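Local coordinates for protein endoribonuclease YbeY (Aquifex aeolicus, PDB 1OZ9) that is probably a zinc-dependent, single-strand-specific endoribonuclease that acts in ribosome quality control and in maturation of the 16S rRNA 3' end, at residues D50-L56 and P66-F72. Residues are numbered along the deposited sequence; the frame is centred on the assembly and turned at random.
Sequences DQEIREL and PTDVLSF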
ATOM      1  N   ASP A  50       9.840   9.940  -6.504  1.00 17.37           N
ATOM      2  CA  ASP A  50       9.986   9.203  -7.758  1.00 18.26           C
ATOM      3  C   ASP A  50      11.366   8.586  -7.944  1.00 18.88           C
ATOM      4  O   ASP A  50      11.490   7.479  -8.494  1.00 17.99           O
ATOM      5  CB  ASP A  50       9.646  10.097  -8.964  1.00 18.03           C
ATOM      6  CG  ASP A  50       8.188   9.996  -9.355  1.00 19.45           C
ATOM      7  OD1 ASP A  50       7.442   9.256  -8.661  1.00 16.44           O
ATOM      8  OD2 ASP A  50       7.687  10.604 -10.329  1.00 17.77           O
ATOM      9  N   GLN A  51      12.405   9.290  -7.494  1.00 19.11           N
ATOM     10  CA  GLN A  51      13.751   8.769  -7.656  1.00 20.45           C
ATOM     11  C   GLN A  51      13.957   7.483  -6.841  1.00 20.18           C
ATOM     12  O   GLN A  51      14.520   6.506  -7.328  1.00 19.74           O
ATOM     13  CB  GLN A  51      14.821   9.848  -7.393  1.00 21.30           C
ATOM     14  CG  GLN A  51      15.011  10.755  -8.624  1.00 25.91           C
ATOM     15  CD  GLN A  51      15.913  11.987  -8.417  1.00 31.98           C
ATOM     16  OE1 GLN A  51      16.931  11.930  -7.710  1.00 34.99           O
ATOM     17  NE2 GLN A  51      15.551  13.089  -9.070  1.00 32.06           N
ATOM     18  N   GLU A  52      13.475   7.463  -5.612  1.00 19.91           N
ATOM     19  CA  GLU A  52      13.675   6.267  -4.816  1.00 20.48           C
ATOM     20  C   GLU A  52      12.829   5.110  -5.319  1.00 19.56           C
ATOM     21  O   GLU A  52      13.308   3.974  -5.412  1.00 19.64           O
ATOM     22  CB  GLU A  52      13.408   6.520  -3.345  1.00 20.59           C
ATOM     23  CG  GLU A  52      13.514   5.235  -2.549  1.00 25.31           C
ATOM     24  CD  GLU A  52      13.802   5.466  -1.082  1.00 30.36           C
ATOM     25  OE1 GLU A  52      13.454   6.559  -0.557  1.00 28.25           O
ATOM     26  OE2 GLU A  52      14.385   4.534  -0.467  1.00 32.73           O
ATOM     27  N   ILE A  53      11.580   5.381  -5.669  1.00 18.40           N
ATOM     28  CA  ILE A  53      10.747   4.285  -6.133  1.00 17.98           C
ATOM     29  C   ILE A  53      11.284   3.734  -7.458  1.00 17.53           C
ATOM     30  O   ILE A  53      11.187   2.544  -7.741  1.00 16.71           O
ATOM     31  CB  ILE A  53       9.254   4.667  -6.177  1.00 18.28           C
ATOM     32  CG1 ILE A  53       8.399   3.422  -5.874  1.00 18.84           C
ATOM     33  CG2 ILE A  53       8.882   5.340  -7.511  1.00 16.96           C
ATOM     34  CD1 ILE A  53       7.021   3.731  -5.389  1.00 19.09           C
ATOM     35  N   ARG A  54      11.952   4.581  -8.224  1.00 17.66           N
ATOM     36  CA  ARG A  54      12.510   4.120  -9.481  1.00 18.04           C
ATOM     37  C   ARG A  54      13.630   3.111  -9.232  1.00 18.18           C
ATOM     38  O   ARG A  54      13.686   2.060  -9.884  1.00 18.68           O
ATOM     39  CB  ARG A  54      12.989   5.306 -10.317  1.00 18.19           C
ATOM     40  CG  ARG A  54      13.593   4.939 -11.647  1.00 18.07           C
ATOM     41  CD  ARG A  54      14.238   6.117 -12.346  1.00 20.36           C
ATOM     42  NE  ARG A  54      15.029   5.713 -13.506  1.00 20.17           N
ATOM     43  CZ  ARG A  54      15.261   6.504 -14.541  1.00 22.50           C
ATOM     44  NH1 ARG A  54      14.754   7.733 -14.556  1.00 21.81           N
ATOM     45  NH2 ARG A  54      15.989   6.073 -15.567  1.00 21.89           N
ATOM     46  N   GLU A  55      14.524   3.414  -8.296  1.00 18.02           N
ATOM     47  CA  GLU A  55      15.600   2.478  -7.989  1.00 18.18           C
ATOM     48  C   GLU A  55      14.977   1.160  -7.551  1.00 17.22           C
ATOM     49  O   GLU A  55      15.432   0.094  -7.947  1.00 17.16           O
ATOM     50  CB  GLU A  55      16.521   2.982  -6.869  1.00 17.94           C
ATOM     51  CG  GLU A  55      17.301   4.253  -7.133  1.00 21.45           C
ATOM     52  CD  GLU A  55      17.994   4.765  -5.878  1.00 24.71           C
ATOM     53  OE1 GLU A  55      17.757   4.196  -4.798  1.00 25.46           O
ATOM     54  OE2 GLU A  55      18.758   5.746  -5.951  1.00 27.41           O
ATOM     55  N   LEU A  56      13.935   1.240  -6.735  1.00 17.10           N
ATOM     56  CA  LEU A  56      13.265   0.037  -6.243  1.00 16.82           C
ATOM     57  C   LEU A  56      12.650  -0.778  -7.385  1.00 17.25           C
ATOM     58  O   LEU A  56      12.819  -2.009  -7.456  1.00 17.08           O
ATOM     59  CB  LEU A  56      12.196   0.395  -5.220  1.00 17.07           C
ATOM     60  CG  LEU A  56      12.725   0.930  -3.890  1.00 18.43           C
ATOM     61  CD1 LEU A  56      11.566   1.399  -2.988  1.00 16.68           C
ATOM     62  CD2 LEU A  56      13.631  -0.114  -3.192  1.00 18.80           C
ATOM     63  N   PRO A  66       9.687   5.228 -12.622  1.00 19.55           N
ATOM     64  CA  PRO A  66       8.938   5.458 -11.383  1.00 19.19           C
ATOM     65  C   PRO A  66       7.592   4.769 -11.491  1.00 18.38           C
ATOM     66  O   PRO A  66       7.216   4.359 -12.594  1.00 17.56           O
ATOM     67  CB  PRO A  66       8.726   6.973 -11.365  1.00 19.29           C
ATOM     68  CG  PRO A  66       9.589   7.520 -12.481  1.00 20.39           C
ATOM     69  CD  PRO A  66       9.782   6.431 -13.472  1.00 19.66           C
ATOM     70  N   THR A  67       6.908   4.616 -10.367  1.00 17.20           N
ATOM     71  CA  THR A  67       5.566   4.056 -10.346  1.00 17.27           C
ATOM     72  C   THR A  67       4.840   4.589  -9.113  1.00 16.89           C
ATOM     73  O   THR A  67       5.431   5.347  -8.330  1.00 17.56           O
ATOM     74  CB  THR A  67       5.606   2.511 -10.387  1.00 17.02           C
ATOM     75  OG1 THR A  67       4.273   2.017 -10.540  1.00 16.70           O
ATOM     76  CG2 THR A  67       6.068   1.941  -9.023  1.00 15.83           C
ATOM     77  N   ASP A  68       3.570   4.250  -8.933  1.00 16.54           N
ATOM     78  CA  ASP A  68       2.837   4.767  -7.768  1.00 16.73           C
ATOM     79  C   ASP A  68       3.042   3.981  -6.464  1.00 17.09           C
ATOM     80  O   ASP A  68       3.231   4.570  -5.367  1.00 15.83           O
ATOM     81  CB  ASP A  68       1.343   4.887  -8.065  1.00 16.75           C
ATOM     82  CG  ASP A  68       0.740   3.624  -8.687  1.00 19.22           C
ATOM     83  OD1 ASP A  68       1.441   2.577  -8.868  1.00 15.18           O
ATOM     84  OD2 ASP A  68      -0.462   3.629  -9.079  1.00 20.84           O
ATOM     85  N   VAL A  69       3.013   2.659  -6.557  1.00 16.27           N
ATOM     86  CA  VAL A  69       3.153   1.874  -5.337  1.00 16.26           C
ATOM     87  C   VAL A  69       3.841   0.534  -5.635  1.00 16.71           C
ATOM     88  O   VAL A  69       3.605  -0.074  -6.680  1.00 16.66           O
ATOM     89  CB  VAL A  69       1.742   1.619  -4.714  1.00 17.05           C
ATOM     90  CG1 VAL A  69       0.791   0.886  -5.721  1.00 17.72           C
ATOM     91  CG2 VAL A  69       1.797   0.902  -3.318  1.00 17.69           C
ATOM     92  N   LEU A  70       4.675   0.078  -4.709  1.00 15.03           N
ATOM     93  CA  LEU A  70       5.267  -1.238  -4.805  1.00 16.27           C
ATOM     94  C   LEU A  70       5.067  -1.944  -3.469  1.00 16.68           C
ATOM     95  O   LEU A  70       5.106  -1.301  -2.411  1.00 17.18           O
ATOM     96  CB  LEU A  70       6.743  -1.148  -5.150  1.00 15.54           C
ATOM     97  CG  LEU A  70       7.066  -0.670  -6.581  1.00 16.73           C
ATOM     98  CD1 LEU A  70       8.565  -0.491  -6.716  1.00 17.55           C
ATOM     99  CD2 LEU A  70       6.603  -1.647  -7.645  1.00 17.83           C
ATOM    100  N   SER A  71       4.840  -3.249  -3.498  1.00 17.05           N
ATOM    101  CA  SER A  71       4.709  -3.983  -2.240  1.00 19.22           C
ATOM    102  C   SER A  71       5.778  -5.077  -2.141  1.00 19.28           C
ATOM    103  O   SER A  71       6.056  -5.775  -3.131  1.00 19.44           O
ATOM    104  CB  SER A  71       3.316  -4.619  -2.192  1.00 20.15           C
ATOM    105  OG  SER A  71       3.345  -5.682  -3.145  1.00 27.44           O
ATOM    106  N   PHE A  72       6.372  -5.248  -0.958  1.00 18.34           N
ATOM    107  CA  PHE A  72       7.468  -6.202  -0.775  1.00 19.18           C
ATOM    108  C   PHE A  72       7.175  -7.164   0.373  1.00 20.42           C
ATOM    109  O   PHE A  72       7.294  -6.776   1.527  1.00 19.79           O
ATOM    110  CB  PHE A  72       8.768  -5.451  -0.442  1.00 19.40           C
ATOM    111  CG  PHE A  72       9.148  -4.416  -1.467  1.00 19.84           C
ATOM    112  CD1 PHE A  72       8.760  -3.104  -1.321  1.00 20.77           C
ATOM    113  CD2 PHE A  72       9.835  -4.771  -2.597  1.00 21.57           C
ATOM    114  CE1 PHE A  72       9.073  -2.155  -2.290  1.00 21.84           C
ATOM    115  CE2 PHE A  72      10.166  -3.814  -3.563  1.00 21.87           C
ATOM    116  CZ  PHE A  72       9.798  -2.513  -3.393  1.00 20.54           C
TER
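I53 meets the turn before strand 69-78 with both of its branches. Its CG2 lies 3.5 Å from the backbone N of T67, while CD1 reaches on to the carbonyl of D68, 3.9 Å from its O. With chi1 at -148°, off the usual staggered positions, CG2 sits between the backbone N and the carbonyl carbon and faces the T67 backbone. The T67 and I53 side chains cross at about a right angle, CG2 of T67 lying 4.2 Å from CD1 of I53. CD1 of L70 bridges two successive helical turns, resting 4.0 Å from CG1 of I53 and meeting CB of L56. That CB of L56 approaches CZ of F72 at 4.2 Å. At the other end, P66 sets its CB over the face of the D50 carboxylate, 3.7 Å from CG of D50, and the aliphatic start of R54 runs beside the proline N. With an alanine in place of I53, the T67 backbone would probably lose the methyl packed on it, and CD1 of L70 one of its helix partners, opening a gap between helix and turn.

D50 forms a salt bridge with R96 and accepts hydrogen bonds from S90 and T93, which probably hold the carboxylate in place against the proline; R54, extended away from the turn, pairs with D64. Backbone bonds to strand 81-90 hold D68, L70 and F72, and Y60 meets the F72 ring edge-to-face. L70 and F72 face helix 50-61, whereas V69 turns its side chain the other way, against H115, a predicted ligand of the catalytic zinc. No hydrogen bond joins the two segments: apolar packing docks the helix on one side of this edge strand, and the charges of D50 and R54 are probably balanced by R96 and D64.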